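2-hydroxyisobutyryl-CoA synthetase (Aquincola tertiaricarbonis, PDB 6HE2) is a CoA synthetase-type member of the ANL clan of AMP-binding enzymes that binds coenzyme A and adenine nucleotides. Local coordinates at residues N24-A29 against A185-A190; M202-V207 against A229-E234; T221-I226 against S250-A255. All coordinates share one frame; numbering follows the deposited sequence.

Contact 1: N24-A29 against A185-A190; sequences NYLPPA and AERLRA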
loop_
_atom_site.group_PDB
_atom_site.type_symbol
_atom_site.label_atom_id
_atom_site.label_comp_id
_atom_site.label_asym_id
_atom_site.label_seq_id
_atom_site.Cartn_x
_atom_site.Cartn_y
_atom_site.Cartn_z
ATOM N N ASN A 24 15.909 13.197 10.426
ATOM C CA ASN A 24 15.479 14.600 10.485
ATOM C C ASN A 24 16.174 15.528 9.460
ATOM O O ASN A 24 15.751 16.683 9.301
ATOM C CB ASN A 24 15.635 15.149 11.915
ATOM C CG ASN A 24 15.108 14.230 12.998
ATOM O OD1 ASN A 24 15.862 13.750 13.859
ATOM N ND2 ASN A 24 13.815 13.931 12.961
ATOM N N TYR A 25 17.220 15.033 8.769
ATOM C CA TYR A 25 17.930 15.822 7.762
ATOM C C TYR A 25 17.043 16.137 6.549
ATOM O O TYR A 25 16.374 15.264 5.997
ATOM C CB TYR A 25 19.218 15.108 7.294
ATOM C CG TYR A 25 19.807 15.681 6.016
ATOM C CD1 TYR A 25 20.563 16.851 6.037
ATOM C CD2 TYR A 25 19.566 15.080 4.783
ATOM C CE1 TYR A 25 21.081 17.397 4.866
ATOM C CE2 TYR A 25 20.084 15.613 3.608
ATOM C CZ TYR A 25 20.831 16.780 3.652
ATOM O OH TYR A 25 21.345 17.325 2.505
ATOM N N LEU A 26 17.083 17.387 6.137
ATOM C CA LEU A 26 16.440 17.896 4.941
ATOM C C LEU A 26 17.449 18.847 4.285
ATOM O O LEU A 26 18.119 19.607 4.992
ATOM C CB LEU A 26 15.079 18.575 5.217
ATOM C CG LEU A 26 13.837 17.649 5.312
ATOM C CD1 LEU A 26 12.562 18.461 5.500
ATOM C CD2 LEU A 26 13.671 16.795 4.078
ATOM N N PRO A 27 17.669 18.757 2.959
ATOM C CA PRO A 27 18.666 19.646 2.334
ATOM C C PRO A 27 18.263 21.117 2.376
ATOM O O PRO A 27 17.066 21.394 2.489
ATOM C CB PRO A 27 18.736 19.143 0.871
ATOM C CG PRO A 27 18.044 17.802 0.887
ATOM C CD PRO A 27 17.013 17.896 1.956
ATOM N N PRO A 28 19.217 22.083 2.244
ATOM C CA PRO A 28 18.807 23.494 2.148
ATOM C C PRO A 28 17.858 23.622 0.956
ATOM O O PRO A 28 18.025 22.906 -0.044
ATOM C CB PRO A 28 20.125 24.244 1.886
ATOM C CG PRO A 28 21.190 23.329 2.336
ATOM C CD PRO A 28 20.679 21.938 2.074
ATOM N N ALA A 29 16.853 24.495 1.066
ATOM C CA ALA A 29 15.836 24.672 0.024
ATOM C C ALA A 29 16.379 25.043 -1.403
ATOM O O ALA A 29 15.715 24.717 -2.397
ATOM C CB ALA A 29 14.800 25.680 0.491
ATOM N N ALA A 185 8.087 9.411 -0.396
ATOM C CA ALA A 185 7.212 10.576 -0.179
ATOM C C ALA A 185 7.131 10.947 1.323
ATOM O O ALA A 185 7.166 12.130 1.674
ATOM C CB ALA A 185 5.813 10.281 -0.729
ATOM N N GLU A 186 7.055 9.921 2.202
ATOM C CA GLU A 186 6.997 10.103 3.660
ATOM C C GLU A 186 8.296 10.683 4.207
ATOM O O GLU A 186 8.250 11.594 5.043
ATOM C CB GLU A 186 6.682 8.770 4.371
ATOM C CG GLU A 186 5.240 8.300 4.191
ATOM C CD GLU A 186 4.918 6.889 4.660
ATOM O OE1 GLU A 186 5.860 6.097 4.875
ATOM O OE2 GLU A 186 3.717 6.552 4.749
ATOM N N ARG A 187 9.457 10.131 3.761
ATOM C CA ARG A 187 10.773 10.578 4.236
ATOM C C ARG A 187 11.090 12.029 3.751
ATOM O O ARG A 187 11.699 12.815 4.489
ATOM C CB ARG A 187 11.874 9.541 3.891
ATOM C CG ARG A 187 13.311 9.893 4.326
ATOM C CD ARG A 187 13.434 10.368 5.765
ATOM N NE ARG A 187 14.778 10.874 6.050
ATOM C CZ ARG A 187 15.135 12.158 6.045
ATOM N NH1 ARG A 187 14.242 13.104 5.785
ATOM N NH2 ARG A 187 16.387 12.505 6.311
ATOM N N LEU A 188 10.606 12.378 2.549
ATOM C CA LEU A 188 10.743 13.697 1.912
ATOM C C LEU A 188 9.924 14.778 2.639
ATOM O O LEU A 188 10.164 15.973 2.447
ATOM C CB LEU A 188 10.268 13.578 0.436
ATOM C CG LEU A 188 10.317 14.841 -0.452
ATOM C CD1 LEU A 188 11.721 15.449 -0.503
ATOM C CD2 LEU A 188 9.827 14.535 -1.835
ATOM N N ARG A 189 8.946 14.349 3.465
ATOM C CA ARG A 189 8.007 15.200 4.200
ATOM C C ARG A 189 6.993 15.834 3.230
ATOM O O ARG A 189 6.467 16.916 3.471
ATOM C CB ARG A 189 8.680 16.228 5.156
ATOM C CG ARG A 189 9.768 15.671 6.071
ATOM C CD ARG A 189 9.203 14.972 7.280
ATOM N NE ARG A 189 10.206 14.780 8.326
ATOM C CZ ARG A 189 10.950 13.687 8.467
ATOM N NH1 ARG A 189 10.827 12.676 7.616
ATOM N NH2 ARG A 189 11.815 13.594 9.465
ATOM N N ALA A 190 6.678 15.102 2.159
ATOM C CA ALA A 190 5.634 15.461 1.210
ATOM C C ALA A 190 4.276 15.104 1.847
ATOM O O ALA A 190 4.235 14.321 2.791
ATOM C CB ALA A 190 5.815 14.654 -0.065
#
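Arg187 takes hold of the backbone of Tyr25 and so fastens the irregular N-terminal segment 24-29 to helix 176-187, beside the Schellman motif that Arg189 makes with its positive phi. Two bonds back into the last turn build this motif, from Ala190 N to Ala185 O and from Arg189 N to Glu186 O, and they turn the chain so that the Arg189 side chain also faces the loop.

The tight part is the buried guanidinium of Arg187. Both of its terminal nitrogens point end-on at a single acceptor, Tyr25 O. NH2 of Arg187 lies 2.8 Å from Tyr25 O, in the carbonyl plane and on a lone pair, with an N-H...O angle of 154°; NH1, at 3.0 Å from Tyr25 O, is tilted out of the carbonyl plane. The oxygen sits almost exactly in the guanidinium plane, and a bend at chi2 (48°) swings the group across to it. Further bonds from NE to Asn149 OD1 and from NH2 to Asp22 O fix its rotation. Leu26 brings CD2 to the edge of this guanidinium, 4.1 Å from Arg187 NH1, where it also rests against Leu188 O. The Tyr25 ring is anchored separately by Trp34, meeting its ring edge-to-face and bonding through OH to Trp34 O.

The solvent side is looser. Asn24 is exposed and meets Arg189 without a bond between the side chains, ND2 standing 4.0 Å from NH2 with the amide and guanidinium planes 81° apart. Arg189 NH2 has a weak bond to Glu23 O, while its side chain packs on Arg141 of the second subunit. Between the two regions, Leu26 CD1 touches the aliphatic part of Arg189, 4.0 Å from its CG.

Contact 2: M202-V207 against A229-E234; sequences MSARLV and AEVARE. With COA (coenzyme A), chain E.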
loop_
_atom_site.group_PDB
_atom_site.type_symbol
_atom_site.label_atom_id
_atom_site.label_comp_id
_atom_site.label_asym_id
_atom_site.label_seq_id
_atom_site.Cartn_x
_atom_site.Cartn_y
_atom_site.Cartn_z
ATOM N N MET A 202 -12.266 3.013 -9.454
ATOM C CA MET A 202 -11.198 3.810 -8.829
ATOM C C MET A 202 -10.778 5.034 -9.639
ATOM O O MET A 202 -10.701 6.125 -9.055
ATOM C CB MET A 202 -9.974 2.965 -8.468
ATOM C CG MET A 202 -10.027 2.413 -7.078
ATOM S SD MET A 202 -8.527 1.475 -6.653
ATOM C CE MET A 202 -8.083 2.185 -5.193
ATOM N N SER A 203 -10.522 4.864 -10.970
ATOM C CA SER A 203 -10.063 5.948 -11.841
ATOM C C SER A 203 -11.026 7.138 -11.877
ATOM O O SER A 203 -10.573 8.275 -11.703
ATOM C CB SER A 203 -9.721 5.451 -13.242
ATOM O OG SER A 203 -8.666 4.498 -13.207
ATOM N N ALA A 204 -12.346 6.887 -12.015
ATOM C CA ALA A 204 -13.335 7.967 -12.012
ATOM C C ALA A 204 -13.376 8.724 -10.672
ATOM O O ALA A 204 -13.646 9.925 -10.660
ATOM C CB ALA A 204 -14.712 7.437 -12.381
ATOM N N ARG A 205 -13.084 8.032 -9.560
ATOM C CA ARG A 205 -13.048 8.623 -8.209
ATOM C C ARG A 205 -11.777 9.474 -8.068
ATOM O O ARG A 205 -11.834 10.606 -7.591
ATOM C CB ARG A 205 -13.091 7.509 -7.153
ATOM C CG ARG A 205 -13.263 7.938 -5.681
ATOM C CD ARG A 205 -13.368 6.713 -4.748
ATOM N NE ARG A 205 -14.421 5.795 -5.196
ATOM C CZ ARG A 205 -14.222 4.542 -5.604
ATOM N NH1 ARG A 205 -13.006 4.000 -5.553
ATOM N NH2 ARG A 205 -15.243 3.807 -6.026
ATOM N N LEU A 206 -10.649 8.941 -8.539
ATOM C CA LEU A 206 -9.355 9.608 -8.529
ATOM C C LEU A 206 -9.343 10.940 -9.269
ATOM O O LEU A 206 -8.776 11.886 -8.748
ATOM C CB LEU A 206 -8.242 8.675 -9.056
ATOM C CG LEU A 206 -6.783 9.197 -8.959
ATOM C CD1 LEU A 206 -6.448 9.717 -7.536
ATOM C CD2 LEU A 206 -5.805 8.125 -9.391
ATOM N N VAL A 207 -9.928 11.018 -10.476
ATOM C CA VAL A 207 -9.937 12.255 -11.270
ATOM C C VAL A 207 -10.643 13.399 -10.524
ATOM O O VAL A 207 -10.153 14.514 -10.589
ATOM C CB VAL A 207 -10.432 12.103 -12.738
ATOM C CG1 VAL A 207 -9.480 11.233 -13.534
ATOM C CG2 VAL A 207 -11.858 11.569 -12.827
ATOM N N ALA A 229 -5.906 9.633 -17.962
ATOM C CA ALA A 229 -6.140 10.803 -18.806
ATOM C C ALA A 229 -7.429 10.624 -19.618
ATOM O O ALA A 229 -8.210 11.567 -19.757
ATOM C CB ALA A 229 -4.946 11.050 -19.719
ATOM N N GLU A 230 -7.684 9.398 -20.090
ATOM C CA GLU A 230 -8.886 9.052 -20.847
ATOM C C GLU A 230 -10.107 9.057 -19.936
ATOM O O GLU A 230 -11.140 9.606 -20.314
ATOM C CB GLU A 230 -8.714 7.702 -21.559
ATOM C CG GLU A 230 -7.719 7.775 -22.713
ATOM C CD GLU A 230 -7.064 6.486 -23.184
ATOM O OE1 GLU A 230 -7.478 5.392 -22.730
ATOM O OE2 GLU A 230 -6.148 6.575 -24.034
ATOM N N VAL A 231 -9.983 8.488 -18.720
ATOM C CA VAL A 231 -11.078 8.484 -17.736
ATOM C C VAL A 231 -11.473 9.942 -17.383
ATOM O O VAL A 231 -12.664 10.248 -17.328
ATOM C CB VAL A 231 -10.783 7.584 -16.504
ATOM C CG1 VAL A 231 -11.760 7.860 -15.361
ATOM C CG2 VAL A 231 -10.839 6.105 -16.898
ATOM N N ALA A 232 -10.473 10.839 -17.245
ATOM C CA ALA A 232 -10.678 12.259 -16.963
ATOM C C ALA A 232 -11.569 12.917 -18.010
ATOM O O ALA A 232 -12.577 13.506 -17.639
ATOM C CB ALA A 232 -9.338 12.974 -16.879
ATOM N N ARG A 233 -11.243 12.762 -19.313
ATOM C CA ARG A 233 -12.010 13.332 -20.432
ATOM C C ARG A 233 -13.442 12.771 -20.545
ATOM O O ARG A 233 -14.352 13.494 -20.956
ATOM C CB ARG A 233 -11.247 13.191 -21.746
ATOM C CG ARG A 233 -9.986 14.039 -21.789
ATOM C CD ARG A 233 -8.957 13.405 -22.699
ATOM N NE ARG A 233 -7.731 14.199 -22.784
ATOM C CZ ARG A 233 -6.533 13.696 -23.069
ATOM N NH1 ARG A 233 -6.385 12.393 -23.283
ATOM N NH2 ARG A 233 -5.473 14.493 -23.140
ATOM N N GLU A 234 -13.644 11.512 -20.131
ATOM C CA GLU A 234 -14.960 10.869 -20.058
ATOM C C GLU A 234 -15.749 11.528 -18.911
ATOM O O GLU A 234 -16.960 11.695 -19.019
ATOM C CB GLU A 234 -14.819 9.355 -19.764
ATOM C CG GLU A 234 -14.290 8.536 -20.930
ATOM C CD GLU A 234 -14.146 7.035 -20.731
ATOM O OE1 GLU A 234 -14.217 6.566 -19.571
ATOM O OE2 GLU A 234 -13.930 6.330 -21.745
HETATM N N1A COA E . -2.797 -0.226 -15.307
HETATM C C2A COA E . -3.448 -0.633 -14.210
HETATM N N3A COA E . -4.756 -0.863 -14.049
HETATM C C4A COA E . -5.434 -0.617 -15.184
HETATM C C5A COA E . -4.905 -0.164 -16.383
HETATM C C6A COA E . -3.504 0.013 -16.437
HETATM N N6A COA E . -2.835 0.325 -17.553
HETATM N N7A COA E . -5.903 -0.018 -17.336
HETATM C C8A COA E . -6.990 -0.405 -16.710
HETATM N N9A COA E . -6.779 -0.795 -15.412
HETATM C C1B COA E . -7.751 -1.367 -14.478
HETATM C C2B COA E . -8.527 -0.334 -13.650
HETATM O O2B COA E . -8.786 -0.803 -12.329
HETATM C C3B COA E . -9.791 -0.192 -14.493
HETATM O O3B COA E . -10.931 0.313 -13.768
HETATM P P3B COA E . -11.235 1.883 -13.535
HETATM O O7A COA E . -10.216 2.392 -12.525
HETATM O O8A COA E . -12.649 1.967 -13.049
HETATM O O9A COA E . -11.201 2.554 -14.888
HETATM C C4B COA E . -10.038 -1.624 -14.952
HETATM O O4B COA E . -8.704 -2.118 -15.212
HETATM C C5B COA E . -10.881 -1.768 -16.195
HETATM O O5B COA E . -10.282 -0.970 -17.236
HETATM P P1A COA E . -10.967 -0.794 -18.670
HETATM O O1A COA E . -10.227 0.097 -19.600
HETATM O O2A COA E . -12.389 -0.238 -18.471
HETATM O O3A COA E . -11.038 -2.267 -19.277
HETATM P P2A COA E . -10.026 -3.482 -19.511
HETATM O O4A COA E . -10.119 -4.441 -18.382
HETATM O O5A COA E . -10.510 -4.189 -20.791
HETATM O O6A COA E . -8.493 -2.977 -19.766
HETATM C CBP COA E . -6.180 -3.780 -19.691
HETATM C CCP COA E . -7.577 -3.960 -20.298
HETATM C CDP COA E . -5.316 -4.896 -20.299
HETATM C CEP COA E . -5.601 -2.421 -20.111
HETATM C CAP COA E . -6.167 -3.878 -18.141
HETATM O OAP COA E . -7.261 -4.604 -17.597
#
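Val231 makes the main apolar contact where helix 222-234 crosses helix 202-213, set against Ser203 and Ala204. The local axes approach to 9.0 Å and cross at -72°, steeply enough to confine the meeting to a few small residues. Along segment 229-234, Ala229 directs its methyl away from helix 202-213 and against Tyr268 on helix 258-268, and Glu230 follows with a salt bridge to Arg263 of that same helix.

Val231 then turns its branched side chain toward the other segment. With CG1 anti to the backbone N (chi1 166°), this methyl presses on the main chain itself, 3.5 Å from Ala204 N, while the Ala204 methyl lies more loosely beside it. The second methyl, Val231 CG2, takes the other direction, packing 3.9 Å from Ser203 CB and coming within 4.1 Å of O9A on the 3'-phosphate of coenzyme A. One residue therefore covers the helix backbone with one branch and borders the ligand with the other. Ala232 continues the contact one step further along, its CB lying 3.8 Å from Val207 CG1; Pro239 adds to the cover over Ala232.

Ser203, braced by Val231, holds the 3'-phosphate through two donors to one oxygen, which would together stabilise its negative charge. Ser203 N is 2.9 Å from O7A of coenzyme A with an N-H...O angle of 156°, and Ser203 OG, also hydrogen-bonded to Tyr224 OH, donates to O7A over 2.7 Å. Gly201 N makes a further bond to coenzyme A. The two helices flank strand 217-220 in sequence, successive connections of a parallel alpha/beta sheet built from beta-alpha-beta crossovers, with the 3'-phosphate of coenzyme A bound at the start of helix 202-213 and bordered by Val231.

Contact 3: T221-I226 against S250-A255; sequences TPSYAI and SGEPGA. With 8LE ([[(2~{R},3~{S},4~{R},5~{R})-5-(6-aminopurin-9-yl)-3,4-bis(oxidanyl)oxolan-2-yl]methoxy-oxidanyl-phosphoryl] 2-methyl-2-oxidanyl-propanoate), chain D; COA (coenzyme A), chain E.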
loop_
_atom_site.group_PDB
_atom_site.type_symbol
_atom_site.label_atom_id
_atom_site.label_comp_id
_atom_site.label_asym_id
_atom_site.label_seq_id
_atom_site.Cartn_x
_atom_site.Cartn_y
_atom_site.Cartn_z
ATOM N N THR A 221 2.300 3.859 -13.373
ATOM C CA THR A 221 2.885 3.260 -14.572
ATOM C C THR A 221 2.534 4.195 -15.742
ATOM O O THR A 221 1.504 4.883 -15.660
ATOM C CB THR A 221 2.313 1.851 -14.822
ATOM O OG1 THR A 221 0.907 1.923 -15.039
ATOM C CG2 THR A 221 2.634 0.865 -13.715
ATOM N N PRO A 222 3.338 4.239 -16.839
ATOM C CA PRO A 222 2.956 5.083 -17.985
ATOM C C PRO A 222 1.579 4.719 -18.551
ATOM O O PRO A 222 0.800 5.627 -18.869
ATOM C CB PRO A 222 4.081 4.834 -19.014
ATOM C CG PRO A 222 5.234 4.303 -18.199
ATOM C CD PRO A 222 4.603 3.512 -17.102
ATOM N N SER A 223 1.263 3.400 -18.659
ATOM C CA SER A 223 -0.032 2.924 -19.204
ATOM C C SER A 223 -1.210 3.341 -18.319
ATOM O O SER A 223 -2.272 3.667 -18.849
ATOM C CB SER A 223 -0.040 1.410 -19.418
ATOM O OG SER A 223 -0.027 0.701 -18.186
ATOM N N TYR A 224 -1.027 3.304 -16.976
ATOM C CA TYR A 224 -2.100 3.728 -16.086
ATOM C C TYR A 224 -2.358 5.254 -16.227
ATOM O O TYR A 224 -3.520 5.663 -16.270
ATOM C CB TYR A 224 -1.921 3.273 -14.619
ATOM C CG TYR A 224 -3.080 3.744 -13.766
ATOM C CD1 TYR A 224 -4.344 3.161 -13.892
ATOM C CD2 TYR A 224 -2.953 4.859 -12.937
ATOM C CE1 TYR A 224 -5.443 3.662 -13.195
ATOM C CE2 TYR A 224 -4.043 5.358 -12.224
ATOM C CZ TYR A 224 -5.289 4.765 -12.366
ATOM O OH TYR A 224 -6.371 5.287 -11.691
ATOM N N ALA A 225 -1.285 6.074 -16.350
ATOM C CA ALA A 225 -1.401 7.529 -16.581
ATOM C C ALA A 225 -2.165 7.828 -17.909
ATOM O O ALA A 225 -2.996 8.738 -17.947
ATOM C CB ALA A 225 -0.024 8.169 -16.612
ATOM N N ILE A 226 -1.920 7.039 -18.978
ATOM C CA ILE A 226 -2.645 7.187 -20.259
ATOM C C ILE A 226 -4.148 6.855 -20.034
ATOM O O ILE A 226 -5.003 7.625 -20.457
ATOM C CB ILE A 226 -1.967 6.356 -21.398
ATOM C CG1 ILE A 226 -0.583 6.940 -21.761
ATOM C CG2 ILE A 226 -2.865 6.202 -22.660
ATOM C CD1 ILE A 226 0.386 5.969 -22.468
ATOM N N SER A 250 7.469 3.760 -12.877
ATOM C CA SER A 250 8.269 2.523 -12.789
ATOM C C SER A 250 7.380 1.278 -13.066
ATOM O O SER A 250 6.160 1.371 -13.011
ATOM C CB SER A 250 9.006 2.427 -11.449
ATOM O OG SER A 250 8.253 1.758 -10.449
ATOM N N GLY A 251 8.003 0.152 -13.400
ATOM C CA GLY A 251 7.307 -1.115 -13.587
ATOM C C GLY A 251 7.193 -1.638 -15.001
ATOM O O GLY A 251 7.030 -2.843 -15.206
ATOM N N GLU A 252 7.260 -0.747 -15.983
ATOM C CA GLU A 252 7.112 -1.108 -17.398
ATOM C C GLU A 252 7.748 -0.039 -18.272
ATOM O O GLU A 252 7.919 1.085 -17.792
ATOM C CB GLU A 252 5.607 -1.295 -17.762
ATOM C CG GLU A 252 4.720 -0.116 -17.401
ATOM C CD GLU A 252 3.256 -0.209 -17.780
ATOM O OE1 GLU A 252 2.521 -1.010 -17.160
ATOM O OE2 GLU A 252 2.822 0.614 -18.616
ATOM N N PRO A 253 8.090 -0.337 -19.550
ATOM C CA PRO A 253 8.649 0.719 -20.415
ATOM C C PRO A 253 7.606 1.762 -20.801
ATOM O O PRO A 253 6.400 1.516 -20.669
ATOM C CB PRO A 253 9.143 -0.047 -21.644
ATOM C CG PRO A 253 8.284 -1.258 -21.703
ATOM C CD PRO A 253 7.980 -1.624 -20.272
ATOM N N GLY A 254 8.088 2.914 -21.272
ATOM C CA GLY A 254 7.243 4.025 -21.686
ATOM C C GLY A 254 7.790 5.399 -21.360
ATOM O O GLY A 254 7.676 6.307 -22.185
ATOM N N ALA A 255 8.400 5.578 -20.165
ATOM C CA ALA A 255 8.852 6.920 -19.757
ATOM C C ALA A 255 10.113 7.405 -20.507
ATOM O O ALA A 255 10.383 8.606 -20.479
ATOM C CB ALA A 255 9.000 7.030 -18.247
HETATM C C2 8LE D . 11.600 -0.431 -18.651
HETATM C CAA 8LE D . 9.700 -2.347 -8.458
HETATM C CAZ 8LE D . 9.425 -1.976 -9.921
HETATM C CAB 8LE D . 10.700 -1.578 -10.662
HETATM O OAF 8LE D . 8.512 -0.859 -9.984
HETATM C CAS 8LE D . 8.853 -3.212 -10.590
HETATM O OAD 8LE D . 7.702 -3.236 -11.008
HETATM O OAQ 8LE D . 9.715 -4.377 -10.720
HETATM P PBC 8LE D . 9.260 -5.870 -11.114
HETATM O OAI 8LE D . 7.775 -6.062 -10.899
HETATM O OAE 8LE D . 10.046 -6.875 -10.308
HETATM O "O5'" 8LE D . 9.659 -6.111 -12.658
HETATM C "C5'" 8LE D . 10.969 -5.750 -13.112
HETATM C "C4'" 8LE D . 11.021 -5.790 -14.633
HETATM O "O4'" 8LE D . 10.056 -4.876 -15.179
HETATM C "C3'" 8LE D . 12.356 -5.277 -15.148
HETATM O "O3'" 8LE D . 13.377 -6.279 -15.180
HETATM C "C2'" 8LE D . 12.014 -4.652 -16.493
HETATM O "O2'" 8LE D . 11.929 -5.654 -17.512
HETATM C "C1'" 8LE D . 10.601 -4.117 -16.272
HETATM N N9 8LE D . 10.668 -2.668 -15.909
HETATM C C8 8LE D . 10.491 -2.152 -14.678
HETATM N N7 8LE D . 10.649 -0.809 -14.721
HETATM C C5 8LE D . 10.982 -0.481 -15.984
HETATM C C4 8LE D . 10.984 -1.655 -16.736
HETATM N N3 8LE D . 11.314 -1.602 -18.059
HETATM N N1 8LE D . 11.569 0.721 -17.953
HETATM C C6 8LE D . 11.282 0.723 -16.625
HETATM N N6 8LE D . 11.255 1.893 -15.951
HETATM N N1A COA E . -2.797 -0.226 -15.307
HETATM C C2A COA E . -3.448 -0.633 -14.210
HETATM N N3A COA E . -4.756 -0.863 -14.049
HETATM C C4A COA E . -5.434 -0.617 -15.184
HETATM C C5A COA E . -4.905 -0.164 -16.383
HETATM C C6A COA E . -3.504 0.013 -16.437
HETATM N N6A COA E . -2.835 0.325 -17.553
HETATM N N7A COA E . -5.903 -0.018 -17.336
HETATM C C8A COA E . -6.990 -0.405 -16.710
HETATM N N9A COA E . -6.779 -0.795 -15.412
HETATM C C1B COA E . -7.751 -1.367 -14.478
HETATM C C2B COA E . -8.527 -0.334 -13.650
HETATM O O2B COA E . -8.786 -0.803 -12.329
HETATM C C3B COA E . -9.791 -0.192 -14.493
HETATM O O3B COA E . -10.931 0.313 -13.768
HETATM P P3B COA E . -11.235 1.883 -13.535
HETATM O O7A COA E . -10.216 2.392 -12.525
HETATM O O8A COA E . -12.649 1.967 -13.049
HETATM O O9A COA E . -11.201 2.554 -14.888
HETATM C C4B COA E . -10.038 -1.624 -14.952
HETATM O O4B COA E . -8.704 -2.118 -15.212
HETATM C C5B COA E . -10.881 -1.768 -16.195
HETATM O O5B COA E . -10.282 -0.970 -17.236
HETATM P P1A COA E . -10.967 -0.794 -18.670
HETATM O O1A COA E . -10.227 0.097 -19.600
HETATM O O2A COA E . -12.389 -0.238 -18.471
HETATM O O3A COA E . -11.038 -2.267 -19.277
HETATM P P2A COA E . -10.026 -3.482 -19.511
HETATM O O4A COA E . -10.119 -4.441 -18.382
HETATM O O5A COA E . -10.510 -4.189 -20.791
HETATM O O6A COA E . -8.493 -2.977 -19.766
HETATM C CBP COA E . -6.180 -3.780 -19.691
HETATM C CCP COA E . -7.577 -3.960 -20.298
HETATM C CDP COA E . -5.316 -4.896 -20.299
HETATM C CEP COA E . -5.601 -2.421 -20.111
HETATM C CAP COA E . -6.167 -3.878 -18.141
HETATM O OAP COA E . -7.261 -4.604 -17.597
#
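The N-capped beginning of helix 222-234 meets the nucleotide-binding loop that follows strand 246-249, and Glu252 joins the two. Thr221 is the N-cap, its OG1 accepting from Tyr224 N. Across the contact, the carboxylate of Glu252 receives two donors from Ser223 at the single oxygen OE2. Ser223 OG donates to the syn lone pair of Glu252 OE2 at 2.9 Å; Ser223 N, 3.2 Å from Glu252 OE2, arrives from 40° above the carboxylate plane, on the same face as the hydroxyl.

Glu252 gets there by placing CG between its backbone N and carbonyl carbon (chi1 53°) and then extending. Along the way its chain slides past the proline ring in the opposite direction, Glu252 CG lying 3.6 Å from Pro222 CD, and it crosses Thr221 at about a right angle. The neighbouring ring atom, Pro222 CG, lies on the loop backbone, 4.0 Å from Gly254 CA; Phe249 and Ile264 also touch this ring. Gly254 thus offers the proline a surface of main chain alone.

Both edges of the contact carry ligands. On the helix side, N6A of the coenzyme A adenine donates to Ser223 OG at 2.9 Å with an N-H...O angle of 159°. On the loop side, Ser250 OG shares a hydrogen bond of 2.7 Å with OAF of 8LE and is bonded as well to Tyr219 OH, while the backbone at Glu252 and Pro253 runs past the adenine, Pro253 N coming to 3.6 Å from C2 of 8LE. The Ser223 hydroxyl consequently acts as a relay, accepting from coenzyme A and donating to Glu252. Donation to Glu252 would keep a lone pair available for the adenine amine, consistent with a link between the coenzyme A adenine site and the loop bordering the second nucleotide.

Contacts 2 and 3 form one continuous ligand-binding region, whereas contact 1 stands apart. The centres of contacts 2 and 3 are about 16 Å apart, both use helix 222-234, and they meet directly where Ser203 OG lies 2.9 Å from Tyr224 OH, a probable hydrogen bond. Coenzyme A spans them, its 3'-phosphate at contact 2 and its adenine at contact 3. Contact 3 extends further to the nucleotide pocket, where the side chain of Pro253 is about 4 Å from bound AMP. Centre to centre, contact 1 is about 26 Å from contact 3 and about 31 Å from contact 2, touching neither, but contacts 1 and 2 both reach the second subunit.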